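Local coordinates for protein laccase (PDB 3SQR) that oxidises hydroquinone-type phenols while reducing dioxygen to water, as a fungal multicopper oxidase that probably helps to degrade lignin and detoxify its products, at residues 281-286 and 313-318; 216-221 and 399-404; 83-88 and 245-250. All blocks are in the same frame, centred on the assembly; numbering follows the deposited sequence.

Contact 1 of 3, residues 281-286 and 313-318; sequences DNHTLT and VIVEAN
Thr286 and Ile314 form an antiparallel hydrogen-bonded pair that joins strands 285-290 and 310-316 in the middle cupredoxin-like domain of the laccase. Thr286 N donates to Ile314 O at 2.9 Å and 165°, close to straight. Ile314 N returns the bond to Thr286 O at 2.8 Å. Thr286 O also receives a CA-H...O contact from Val313 CA, so it meets two donors from the facing strand.

Water continues the ladder past this pair. One water accepts from Glu316 N and donates to Thr284 O at 2.7 Å. A second accepts from Thr284 N and donates to Glu316 O. The two together take the place of direct bonds between Thr284 and Glu316, where the backbones have parted. A third water links Ile314 O with Thr286 OG1, so the carbonyl of Ile314 holds both a backbone N-H and a water.

Leu285, Val313 and Val315 lie on the face of the sheet opposite Thr286 and Ile314. Leu285 and Val315 run side by side and point the same way, with Leu285 CD2 3.7 Å from Val315 CG2. Leu285 CB also packs on Val313 CB. The other branch of Val315, CG1, is anti to the backbone N (chi1 -175°) and comes 3.9 Å from His283 CB.

His283 lies beyond the paired residues, against Val315 and Glu316. Its side chain crosses that of Val315 at about a right angle. Its ND1 donates to Asp281 O at 2.8 Å and 173°, with the oxygen in the ring plane, and NE2 bonds to Tyr349 OH. Both nitrogens are thus engaged, which fixes the ring's rotation. The CD2 edge of His283 meets Glu316 O, near the ring plane, at 3.6 Å.

Contact 2 of 3, residues 216-221 and 399-404; sequences TARLGA and TNYFTW
Arg218 and Tyr401 both set CG between the backbone N and the carbonyl carbon (chi1 76° and 52°), and the arginine chain then passes over one face of the Tyr401 ring. Beyond CG the arginine is extended as far as NE. Its CD lies over the tyrosine ring, 4.0 Å from the centroid of the Tyr401 ring, in a CH-pi contact. The guanidinium then stays nearly parallel to the ring, the planes 13° apart. Arg218 NH1 comes 3.5 Å from Tyr401 CE2, so the overlap is towards the ring's rim. Arg218 NE has a long, weak ion pair with Asp215.

One backbone bond accompanies this packing. Phe402 N donates to Arg218 O at 2.8 Å, approaching nearly along the C=O axis. Phe402 CB also reaches the bare CA of Gly220, at 3.6 Å. Gly220 ends a type I turn that starts at Ala217, the last residue of helix 210-217.

Within strand 402-406, Phe402 CE1 lies 3.4 Å above the plane of the Trp404 ring. Trp404 in turn meets His463 and His531, two ligands of the copper bound with Cys526. The contact therefore joins the helix end to edge strand 402-406, one layer beyond Trp404. Because the guanidinium of Arg218 meets the ring with a face, the contact with Tyr401 is dispersive and CH-pi in character and uses none of its N-H groups.

Contact 3 of 3, residues 83-88 and 245-250; sequences GYTRSA and NCVGGG
Tyr84 lays its ring against Asn245 and Cys246 of an irregular loop. CG is anti to the backbone N (chi1 -166°). From CB outward, the side chain first passes the backbone of Asn245. CB is at the limit of touching Asn245 O, and CG is 3.9 Å from the same oxygen. On one flank, CD2 packs on Cys246 CB at 3.8 Å, and CE2 lies beside Cys246 N. Further out, CZ is 3.6 Å from Asn245 CB, which sits over one ring face in a CH-pi contact. The amide plane of Asn245 is turned 71° from the ring. At the tip, OH bonds to Asp243. Cys246 SG lies at the ring edge, 5.2 Å from the centroid of the Tyr84 ring. This sulfur is in the disulfide with Cys238, which ties the loop together. The ring of His207 also stacks on Tyr84.

Backbone hydrogen bonds run alongside. Thr85 N donates to Asn245 O at 2.8 Å and 165°. The same oxygen takes a CA-H...O contact from Tyr84. Gly83 O is gripped by two successive amides: Gly248 N binds it at 2.8 Å, on a lone pair, while Val247 N makes a weak, bent bond at 2.9 Å. The buried Gly83 has positive phi, and its CA is 3.9 Å from Gly248 CA. With no CB on Gly83, which would run into Gly248, the two backbones can come this close. Thr85 OG1 bonds to Thr80 and also lies near Val247 CG2.

Cys246 is the centre of an inverse gamma turn. The arrangement is that of a disulfide-bridged, glycine-rich loop of the second cupredoxin-like domain, clasped to the residues that lead into edge strand 86-91 of the first.

In the fold
Contact 1 lies within the second domain, where it pairs two strands of one six-stranded sheet. The other two join domains: contact 3 the first to the second, contact 2 the second to the third. The centres of contacts 1 and 2 are about 41 Å apart. The centres of contacts 1 and 3 are about 32 Å apart. The centres of contacts 2 and 3 are about 29 Å apart. None touch. Along the chain, 83-88 comes first, then 216-221, 245-250, the two segments of contact 1, and 399-404. Contacts 2 and 3 therefore alternate along the chain, while contact 1 falls between the segments of contact 2. The second domain is thus tied to both its neighbours in this three-domain oxidase.

Contact 1 of 3, residues 281-286 and 313-318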
ATOM      1  N   ASP A 281       1.394  21.713 -11.257  1.00 27.42           N
ATOM      2  CA  ASP A 281       2.026  22.689 -12.136  1.00 28.95           C
ATOM      3  C   ASP A 281       2.445  23.923 -11.363  1.00 28.93           C
ATOM      4  O   ASP A 281       1.705  24.470 -10.545  1.00 28.46           O
ATOM      5  CB  ASP A 281       1.068  23.131 -13.232  1.00 28.41           C
ATOM      6  CG  ASP A 281       0.732  22.054 -14.201  1.00 31.30           C
ATOM      7  OD1 ASP A 281       1.268  20.909 -14.127  1.00 30.46           O
ATOM      8  OD2 ASP A 281      -0.107  22.358 -15.077  1.00 33.57           O
ATOM      9  N   ASN A 282       3.663  24.356 -11.663  1.00 31.79           N
ATOM     10  CA  ASN A 282       4.263  25.558 -11.128  1.00 33.80           C
ATOM     11  C   ASN A 282       4.450  25.535  -9.619  1.00 33.49           C
ATOM     12  O   ASN A 282       4.682  26.558  -9.017  1.00 33.36           O
ATOM     13  CB  ASN A 282       3.470  26.783 -11.559  1.00 34.73           C
ATOM     14  CG  ASN A 282       4.295  28.043 -11.510  1.00 39.45           C
ATOM     15  OD1 ASN A 282       3.844  29.025 -10.948  1.00 45.61           O
ATOM     16  ND2 ASN A 282       5.527  28.010 -12.079  1.00 40.97           N
ATOM     17  N   HIS A 283       4.401  24.329  -9.022  1.00 31.88           N
ATOM     18  CA  HIS A 283       4.676  24.182  -7.601  1.00 30.62           C
ATOM     19  C   HIS A 283       5.763  23.126  -7.399  1.00 29.56           C
ATOM     20  O   HIS A 283       5.995  22.263  -8.233  1.00 30.34           O
ATOM     21  CB  HIS A 283       3.379  23.838  -6.836  1.00 29.54           C
ATOM     22  CG  HIS A 283       2.375  24.953  -6.768  1.00 27.26           C
ATOM     23  ND1 HIS A 283       1.620  25.362  -7.850  1.00 27.33           N
ATOM     24  CD2 HIS A 283       1.999  25.735  -5.733  1.00 27.71           C
ATOM     25  CE1 HIS A 283       0.818  26.341  -7.463  1.00 28.65           C
ATOM     26  NE2 HIS A 283       1.021  26.576  -6.182  1.00 28.22           N
ATOM     27  N   THR A 284       6.496  23.328  -6.326  1.00 30.06           N
ATOM     28  CA  THR A 284       7.567  22.471  -5.918  1.00 29.67           C
ATOM     29  C   THR A 284       7.038  21.621  -4.757  1.00 27.06           C
ATOM     30  O   THR A 284       6.308  22.063  -3.860  1.00 28.39           O
ATOM     31  CB  THR A 284       8.769  23.291  -5.443  1.00 29.89           C
ATOM     32  OG1 THR A 284       9.250  24.062  -6.574  1.00 34.39           O
ATOM     33  CG2 THR A 284       9.880  22.390  -5.002  1.00 34.09           C
ATOM     34  N   LEU A 285       7.388  20.379  -4.843  1.00 26.56           N
ATOM     35  CA  LEU A 285       7.077  19.466  -3.761  1.00 26.60           C
ATOM     36  C   LEU A 285       8.296  19.312  -2.885  1.00 26.44           C
ATOM     37  O   LEU A 285       9.346  18.952  -3.393  1.00 28.24           O
ATOM     38  CB  LEU A 285       6.684  18.115  -4.340  1.00 26.06           C
ATOM     39  CG  LEU A 285       5.645  18.050  -5.462  1.00 24.48           C
ATOM     40  CD1 LEU A 285       5.489  16.568  -5.895  1.00 25.65           C
ATOM     41  CD2 LEU A 285       4.274  18.612  -5.100  1.00 27.27           C
ATOM     42  N   THR A 286       8.158  19.531  -1.594  1.00 26.45           N
ATOM     43  CA  THR A 286       9.194  19.182  -0.643  1.00 26.73           C
ATOM     44  C   THR A 286       8.808  17.837   0.003  1.00 26.23           C
ATOM     45  O   THR A 286       7.879  17.763   0.777  1.00 25.25           O
ATOM     46  CB  THR A 286       9.364  20.201   0.402  1.00 28.57           C
ATOM     47  OG1 THR A 286       9.809  21.419  -0.223  1.00 30.69           O
ATOM     48  CG2 THR A 286      10.441  19.773   1.387  1.00 25.93           C
ATOM     49  N   VAL A 313       4.441  15.227   1.269  1.00 23.99           N
ATOM     50  CA  VAL A 313       5.095  16.431   0.714  1.00 22.73           C
ATOM     51  C   VAL A 313       4.503  17.690   1.303  1.00 23.79           C
ATOM     52  O   VAL A 313       3.363  17.788   1.659  1.00 22.55           O
ATOM     53  CB  VAL A 313       4.979  16.445  -0.837  1.00 23.61           C
ATOM     54  CG1 VAL A 313       5.529  15.140  -1.435  1.00 24.48           C
ATOM     55  CG2 VAL A 313       3.466  16.646  -1.245  1.00 22.36           C
ATOM     56  N   ILE A 314       5.348  18.717   1.354  1.00 24.18           N
ATOM     57  CA  ILE A 314       4.915  20.001   1.808  1.00 24.32           C
ATOM     58  C   ILE A 314       4.958  20.872   0.558  1.00 24.39           C
ATOM     59  O   ILE A 314       5.940  20.831  -0.189  1.00 25.20           O
ATOM     60  CB  ILE A 314       5.855  20.614   2.828  1.00 25.29           C
ATOM     61  CG1 ILE A 314       5.884  19.795   4.107  1.00 22.79           C
ATOM     62  CG2 ILE A 314       5.363  22.063   3.216  1.00 24.67           C
ATOM     63  CD1 ILE A 314       4.577  19.487   4.714  1.00 26.40           C
ATOM     64  N   VAL A 315       3.853  21.570   0.337  1.00 24.70           N
ATOM     65  CA  VAL A 315       3.755  22.438  -0.850  1.00 25.56           C
ATOM     66  C   VAL A 315       3.438  23.829  -0.283  1.00 25.86           C
ATOM     67  O   VAL A 315       2.441  24.010   0.439  1.00 26.59           O
ATOM     68  CB  VAL A 315       2.704  22.039  -1.824  1.00 26.62           C
ATOM     69  CG1 VAL A 315       2.836  22.974  -3.068  1.00 25.74           C
ATOM     70  CG2 VAL A 315       2.904  20.615  -2.284  1.00 26.85           C
ATOM     71  N   GLU A 316       4.286  24.784  -0.649  1.00 28.94           N
ATOM     72  CA  GLU A 316       4.040  26.189  -0.318  1.00 29.16           C
ATOM     73  C   GLU A 316       3.314  26.845  -1.482  1.00 28.14           C
ATOM     74  O   GLU A 316       3.707  26.674  -2.655  1.00 28.43           O
ATOM     75  CB  GLU A 316       5.352  26.903   0.043  1.00 31.16           C
ATOM     76  CG  GLU A 316       5.122  28.337   0.373  1.00 33.72           C
ATOM     77  CD  GLU A 316       6.382  28.973   0.899  1.00 41.60           C
ATOM     78  OE1 GLU A 316       7.456  28.640   0.361  1.00 41.62           O
ATOM     79  OE2 GLU A 316       6.274  29.784   1.859  1.00 47.49           O
ATOM     80  N   ALA A 317       2.201  27.475  -1.122  1.00 28.67           N
ATOM     81  CA  ALA A 317       1.278  28.088  -2.035  1.00 29.08           C
ATOM     82  C   ALA A 317       1.896  29.492  -2.346  1.00 31.04           C
ATOM     83  O   ALA A 317       1.342  30.500  -1.959  1.00 33.81           O
ATOM     84  CB  ALA A 317      -0.075  28.230  -1.393  1.00 27.98           C
ATOM     85  N   ASN A 318       2.999  29.469  -3.057  1.00 33.45           N
ATOM     86  CA  ASN A 318       3.765  30.688  -3.382  1.00 36.33           C
ATOM     87  C   ASN A 318       3.693  31.042  -4.877  1.00 37.38           C
ATOM     88  O   ASN A 318       4.589  31.726  -5.392  1.00 40.09           O
ATOM     89  CB  ASN A 318       5.248  30.522  -2.974  1.00 37.38           C
ATOM     90  CG  ASN A 318       5.945  29.331  -3.631  1.00 39.79           C
ATOM     91  OD1 ASN A 318       5.364  28.551  -4.409  1.00 46.79           O
ATOM     92  ND2 ASN A 318       7.228  29.181  -3.311  1.00 45.04           N
TER
HETATM   93  O   HOH W   1       6.602  24.327  -2.347  1.00 33.64           O
HETATM   94  O   HOH W   2       5.462  25.721  -4.679  1.00 33.70           O
HETATM   95  O   HOH W   3       7.620  22.956  -0.234  1.00 34.19           O

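Contact 2 of 3, residues 216-221 and 399-404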
ATOM      1  N   THR A 216     -10.460 -12.550 -17.634  1.00 32.74           N
ATOM      2  CA  THR A 216      -9.666 -12.014 -18.757  1.00 34.17           C
ATOM      3  C   THR A 216      -8.262 -11.643 -18.280  1.00 33.13           C
ATOM      4  O   THR A 216      -7.262 -12.006 -18.910  1.00 31.21           O
ATOM      5  CB  THR A 216     -10.301 -10.796 -19.371  1.00 34.05           C
ATOM      6  OG1 THR A 216     -11.634 -11.136 -19.766  1.00 39.19           O
ATOM      7  CG2 THR A 216      -9.483 -10.286 -20.569  1.00 36.43           C
ATOM      8  N   ALA A 217      -8.187 -10.945 -17.132  1.00 31.70           N
ATOM      9  CA  ALA A 217      -6.878 -10.427 -16.690  1.00 31.40           C
ATOM     10  C   ALA A 217      -5.911 -11.564 -16.490  1.00 29.51           C
ATOM     11  O   ALA A 217      -4.740 -11.466 -16.817  1.00 29.94           O
ATOM     12  CB  ALA A 217      -7.000  -9.577 -15.393  1.00 31.73           C
ATOM     13  N   ARG A 218      -6.399 -12.668 -15.978  1.00 30.58           N
ATOM     14  CA  ARG A 218      -5.506 -13.747 -15.623  1.00 31.82           C
ATOM     15  C   ARG A 218      -4.975 -14.553 -16.836  1.00 32.68           C
ATOM     16  O   ARG A 218      -4.152 -15.427 -16.664  1.00 33.28           O
ATOM     17  CB  ARG A 218      -6.147 -14.674 -14.629  1.00 32.76           C
ATOM     18  CG  ARG A 218      -7.174 -15.595 -15.196  1.00 34.62           C
ATOM     19  CD  ARG A 218      -7.927 -16.181 -14.083  1.00 36.85           C
ATOM     20  NE  ARG A 218      -8.738 -17.334 -14.509  1.00 40.38           N
ATOM     21  CZ  ARG A 218      -9.247 -18.207 -13.659  1.00 41.13           C
ATOM     22  NH1 ARG A 218      -9.057 -18.072 -12.354  1.00 41.44           N
ATOM     23  NH2 ARG A 218      -9.949 -19.238 -14.120  1.00 44.45           N
ATOM     24  N   LEU A 219      -5.435 -14.239 -18.038  1.00 33.01           N
ATOM     25  CA  LEU A 219      -4.804 -14.802 -19.237  1.00 33.59           C
ATOM     26  C   LEU A 219      -3.411 -14.205 -19.417  1.00 34.60           C
ATOM     27  O   LEU A 219      -2.599 -14.705 -20.219  1.00 34.94           O
ATOM     28  CB  LEU A 219      -5.687 -14.533 -20.471  1.00 34.61           C
ATOM     29  CG  LEU A 219      -7.124 -15.102 -20.454  1.00 35.06           C
ATOM     30  CD1 LEU A 219      -7.930 -14.799 -21.786  1.00 36.91           C
ATOM     31  CD2 LEU A 219      -7.173 -16.571 -20.135  1.00 36.91           C
ATOM     32  N   GLY A 220      -3.117 -13.107 -18.710  1.00 33.78           N
ATOM     33  CA  GLY A 220      -1.749 -12.555 -18.663  1.00 34.26           C
ATOM     34  C   GLY A 220      -1.620 -11.053 -18.742  1.00 33.48           C
ATOM     35  O   GLY A 220      -0.583 -10.460 -18.337  1.00 35.41           O
ATOM     36  N   ALA A 221      -2.609 -10.401 -19.315  1.00 31.18           N
ATOM     37  CA  ALA A 221      -2.479  -8.977 -19.609  1.00 30.19           C
ATOM     38  C   ALA A 221      -3.470  -8.225 -18.711  1.00 30.45           C
ATOM     39  O   ALA A 221      -4.623  -8.484 -18.769  1.00 29.98           O
ATOM     40  CB  ALA A 221      -2.802  -8.727 -21.046  1.00 30.75           C
ATOM     41  N   THR A 399      -0.523 -22.145 -15.921  1.00 41.69           N
ATOM     42  CA  THR A 399      -1.112 -23.375 -15.432  1.00 42.71           C
ATOM     43  C   THR A 399      -2.560 -23.380 -15.940  1.00 42.91           C
ATOM     44  O   THR A 399      -2.790 -23.583 -17.136  1.00 43.52           O
ATOM     45  CB  THR A 399      -0.943 -23.471 -13.897  1.00 43.03           C
ATOM     46  OG1 THR A 399      -1.553 -22.333 -13.284  1.00 43.44           O
ATOM     47  CG2 THR A 399       0.575 -23.542 -13.524  1.00 42.41           C
ATOM     48  N   ASN A 400      -3.512 -23.076 -15.070  1.00 42.19           N
ATOM     49  CA  ASN A 400      -4.847 -22.763 -15.493  1.00 41.90           C
ATOM     50  C   ASN A 400      -4.904 -21.372 -16.112  1.00 39.71           C
ATOM     51  O   ASN A 400      -5.833 -21.047 -16.860  1.00 39.61           O
ATOM     52  CB  ASN A 400      -5.792 -22.846 -14.296  1.00 42.80           C
ATOM     53  CG  ASN A 400      -5.864 -24.245 -13.718  1.00 47.47           C
ATOM     54  OD1 ASN A 400      -5.509 -25.233 -14.379  0.50 48.34           O
ATOM     55  ND2 ASN A 400      -6.340 -24.345 -12.474  1.00 52.77           N
ATOM     56  N   TYR A 401      -3.933 -20.534 -15.754  1.00 36.22           N
ATOM     57  CA  TYR A 401      -3.943 -19.149 -16.212  1.00 34.03           C
ATOM     58  C   TYR A 401      -2.538 -18.664 -15.914  1.00 32.20           C
ATOM     59  O   TYR A 401      -1.729 -19.461 -15.454  1.00 30.41           O
ATOM     60  CB  TYR A 401      -5.031 -18.359 -15.504  1.00 35.01           C
ATOM     61  CG  TYR A 401      -5.020 -18.449 -13.984  1.00 35.06           C
ATOM     62  CD1 TYR A 401      -4.149 -17.661 -13.227  1.00 34.27           C
ATOM     63  CD2 TYR A 401      -5.876 -19.342 -13.299  1.00 34.74           C
ATOM     64  CE1 TYR A 401      -4.117 -17.745 -11.848  1.00 32.56           C
ATOM     65  CE2 TYR A 401      -5.876 -19.416 -11.920  1.00 36.17           C
ATOM     66  CZ  TYR A 401      -4.974 -18.604 -11.191  1.00 34.25           C
ATOM     67  OH  TYR A 401      -4.951 -18.696  -9.824  1.00 34.34           O
ATOM     68  N   PHE A 402      -2.247 -17.414 -16.252  1.00 30.85           N
ATOM     69  CA  PHE A 402      -0.912 -16.843 -16.131  1.00 29.35           C
ATOM     70  C   PHE A 402      -0.595 -16.722 -14.649  1.00 28.84           C
ATOM     71  O   PHE A 402      -1.360 -16.144 -13.906  1.00 28.58           O
ATOM     72  CB  PHE A 402      -0.884 -15.455 -16.746  1.00 31.11           C
ATOM     73  CG  PHE A 402       0.454 -14.837 -16.802  1.00 31.24           C
ATOM     74  CD1 PHE A 402       0.969 -14.140 -15.707  1.00 34.19           C
ATOM     75  CD2 PHE A 402       1.197 -14.886 -17.964  1.00 34.93           C
ATOM     76  CE1 PHE A 402       2.212 -13.553 -15.767  1.00 35.70           C
ATOM     77  CE2 PHE A 402       2.441 -14.293 -18.028  1.00 36.72           C
ATOM     78  CZ  PHE A 402       2.951 -13.630 -16.905  1.00 36.44           C
ATOM     79  N   THR A 403       0.540 -17.253 -14.251  1.00 28.85           N
ATOM     80  CA  THR A 403       0.979 -17.184 -12.874  1.00 28.48           C
ATOM     81  C   THR A 403       2.398 -16.656 -12.861  1.00 29.02           C
ATOM     82  O   THR A 403       3.171 -16.926 -13.777  1.00 29.52           O
ATOM     83  CB  THR A 403       0.984 -18.523 -12.153  1.00 29.33           C
ATOM     84  OG1 THR A 403       1.948 -19.404 -12.759  1.00 30.81           O
ATOM     85  CG2 THR A 403      -0.370 -19.187 -12.164  1.00 28.97           C
ATOM     86  N   TRP A 404       2.727 -15.924 -11.798  1.00 27.07           N
ATOM     87  CA  TRP A 404       4.101 -15.564 -11.465  1.00 26.32           C
ATOM     88  C   TRP A 404       4.666 -16.613 -10.512  1.00 25.34           C
ATOM     89  O   TRP A 404       3.931 -17.125  -9.645  1.00 26.16           O
ATOM     90  CB  TRP A 404       4.161 -14.179 -10.787  1.00 26.84           C
ATOM     91  CG  TRP A 404       3.549 -13.093 -11.581  1.00 27.70           C
ATOM     92  CD1 TRP A 404       2.277 -12.666 -11.488  1.00 27.84           C
ATOM     93  CD2 TRP A 404       4.143 -12.367 -12.667  1.00 27.08           C
ATOM     94  NE1 TRP A 404       2.048 -11.672 -12.400  1.00 27.99           N
ATOM     95  CE2 TRP A 404       3.166 -11.465 -13.145  1.00 27.55           C
ATOM     96  CE3 TRP A 404       5.398 -12.405 -13.294  1.00 28.17           C
ATOM     97  CZ2 TRP A 404       3.382 -10.620 -14.205  1.00 27.71           C
ATOM     98  CZ3 TRP A 404       5.619 -11.529 -14.351  1.00 30.51           C
ATOM     99  CH2 TRP A 404       4.617 -10.652 -14.796  1.00 31.59           C
TER

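Contact 3 of 3, residues 83-88 and 245-250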
ATOM      1  N   GLY A  83     -19.145  10.148 -12.430  1.00 27.25           N
ATOM      2  CA  GLY A  83     -20.281  10.204 -13.349  1.00 28.51           C
ATOM      3  C   GLY A  83     -20.673   8.862 -13.908  1.00 28.52           C
ATOM      4  O   GLY A  83     -21.570   8.815 -14.728  1.00 29.95           O
ATOM      5  N   TYR A  84     -20.001   7.765 -13.525  1.00 28.99           N
ATOM      6  CA  TYR A  84     -20.405   6.438 -13.890  1.00 27.33           C
ATOM      7  C   TYR A  84     -20.773   5.622 -12.690  1.00 27.71           C
ATOM      8  O   TYR A  84     -19.979   5.411 -11.761  1.00 27.62           O
ATOM      9  CB  TYR A  84     -19.264   5.701 -14.677  1.00 27.53           C
ATOM     10  CG  TYR A  84     -19.763   4.461 -15.358  1.00 25.83           C
ATOM     11  CD1 TYR A  84     -19.985   3.304 -14.647  1.00 25.94           C
ATOM     12  CD2 TYR A  84     -20.093   4.470 -16.747  1.00 25.56           C
ATOM     13  CE1 TYR A  84     -20.456   2.198 -15.226  1.00 29.93           C
ATOM     14  CE2 TYR A  84     -20.652   3.323 -17.335  1.00 28.12           C
ATOM     15  CZ  TYR A  84     -20.804   2.204 -16.593  1.00 26.39           C
ATOM     16  OH  TYR A  84     -21.357   1.021 -17.025  1.00 30.89           O
ATOM     17  N   THR A  85     -21.980   5.081 -12.688  1.00 27.08           N
ATOM     18  CA  THR A  85     -22.518   4.412 -11.546  1.00 26.92           C
ATOM     19  C   THR A  85     -22.189   2.947 -11.636  1.00 27.59           C
ATOM     20  O   THR A  85     -22.418   2.283 -12.684  1.00 28.80           O
ATOM     21  CB  THR A  85     -24.080   4.604 -11.444  1.00 26.83           C
ATOM     22  OG1 THR A  85     -24.364   6.021 -11.413  1.00 27.32           O
ATOM     23  CG2 THR A  85     -24.604   3.952 -10.276  1.00 28.33           C
ATOM     24  N   ARG A  86     -21.619   2.445 -10.557  1.00 25.48           N
ATOM     25  CA  ARG A  86     -21.191   1.046 -10.491  1.00 25.52           C
ATOM     26  C   ARG A  86     -21.166   0.507  -9.122  1.00 25.75           C
ATOM     27  O   ARG A  86     -21.249   1.261  -8.144  1.00 25.67           O
ATOM     28  CB  ARG A  86     -19.789   0.896 -11.141  1.00 25.05           C
ATOM     29  CG  ARG A  86     -18.743   1.868 -10.629  1.00 23.59           C
ATOM     30  CD  ARG A  86     -17.328   1.251 -10.785  1.00 25.50           C
ATOM     31  NE  ARG A  86     -17.151   0.105  -9.918  1.00 26.45           N
ATOM     32  CZ  ARG A  86     -16.000  -0.537  -9.696  1.00 27.32           C
ATOM     33  NH1 ARG A  86     -14.882  -0.146 -10.294  1.00 27.03           N
ATOM     34  NH2 ARG A  86     -15.991  -1.578  -8.884  1.00 27.06           N
ATOM     35  N   SER A  87     -21.004  -0.818  -9.038  1.00 24.98           N
ATOM     36  CA  SER A  87     -20.889  -1.484  -7.783  1.00 25.64           C
ATOM     37  C   SER A  87     -19.536  -1.091  -7.160  1.00 24.93           C
ATOM     38  O   SER A  87     -18.576  -0.732  -7.845  1.00 27.15           O
ATOM     39  CB  SER A  87     -20.924  -2.990  -7.937  1.00 26.59           C
ATOM     40  OG  SER A  87     -19.761  -3.475  -8.648  1.00 27.61           O
ATOM     41  N   ALA A  88     -19.499  -1.243  -5.861  1.00 24.54           N
ATOM     42  CA  ALA A  88     -18.231  -1.179  -5.130  1.00 25.68           C
ATOM     43  C   ALA A  88     -18.286  -2.019  -3.899  1.00 25.37           C
ATOM     44  O   ALA A  88     -19.339  -2.377  -3.395  1.00 27.23           O
ATOM     45  CB  ALA A  88     -17.852   0.284  -4.790  1.00 23.97           C
ATOM     46  N   ASN A 245     -25.747   3.815 -16.933  1.00 36.43           N
ATOM     47  CA  ASN A 245     -24.930   4.097 -15.774  1.00 35.09           C
ATOM     48  C   ASN A 245     -23.995   5.232 -15.998  1.00 33.66           C
ATOM     49  O   ASN A 245     -23.434   5.713 -15.029  1.00 34.31           O
ATOM     50  CB  ASN A 245     -24.095   2.879 -15.422  1.00 35.10           C
ATOM     51  CG  ASN A 245     -24.882   1.790 -14.806  1.00 39.12           C
ATOM     52  OD1 ASN A 245     -25.844   2.014 -14.113  1.00 45.16           O
ATOM     53  ND2 ASN A 245     -24.431   0.587 -15.011  1.00 46.89           N
ATOM     54  N   CYS A 246     -23.752   5.605 -17.247  1.00 32.14           N
ATOM     55  CA  CYS A 246     -22.950   6.765 -17.570  1.00 33.31           C
ATOM     56  C   CYS A 246     -23.813   8.016 -17.428  1.00 34.01           C
ATOM     57  O   CYS A 246     -24.191   8.680 -18.411  1.00 34.40           O
ATOM     58  CB  CYS A 246     -22.259   6.624 -18.947  1.00 34.18           C
ATOM     59  SG  CYS A 246     -20.710   7.432 -19.125  1.00 33.86           S
ATOM     60  N   VAL A 247     -24.041   8.411 -16.165  1.00 33.14           N
ATOM     61  CA  VAL A 247     -24.939   9.536 -15.870  1.00 33.11           C
ATOM     62  C   VAL A 247     -24.268  10.878 -15.955  1.00 33.52           C
ATOM     63  O   VAL A 247     -24.932  11.909 -16.073  1.00 32.69           O
ATOM     64  CB  VAL A 247     -25.610   9.347 -14.480  1.00 33.70           C
ATOM     65  CG1 VAL A 247     -26.458   8.107 -14.511  1.00 35.39           C
ATOM     66  CG2 VAL A 247     -24.542   9.248 -13.361  1.00 33.42           C
ATOM     67  N   GLY A 248     -22.934  10.900 -15.942  1.00 31.76           N
ATOM     68  CA  GLY A 248     -22.236  12.136 -16.149  1.00 31.04           C
ATOM     69  C   GLY A 248     -22.125  12.918 -14.871  1.00 30.40           C
ATOM     70  O   GLY A 248     -22.585  12.470 -13.826  1.00 29.79           O
ATOM     71  N   GLY A 249     -21.492  14.079 -14.972  1.00 30.53           N
ATOM     72  CA  GLY A 249     -21.376  15.006 -13.839  1.00 30.80           C
ATOM     73  C   GLY A 249     -20.129  14.781 -13.009  1.00 30.48           C
ATOM     74  O   GLY A 249     -19.969  15.393 -11.942  1.00 29.53           O
ATOM     75  N   GLY A 250     -19.223  13.910 -13.484  1.00 28.70           N
ATOM     76  CA  GLY A 250     -17.999  13.711 -12.712  1.00 27.06           C
ATOM     77  C   GLY A 250     -17.289  15.026 -12.622  1.00 28.29           C
ATOM     78  O   GLY A 250     -17.293  15.802 -13.575  1.00 27.86           O
TER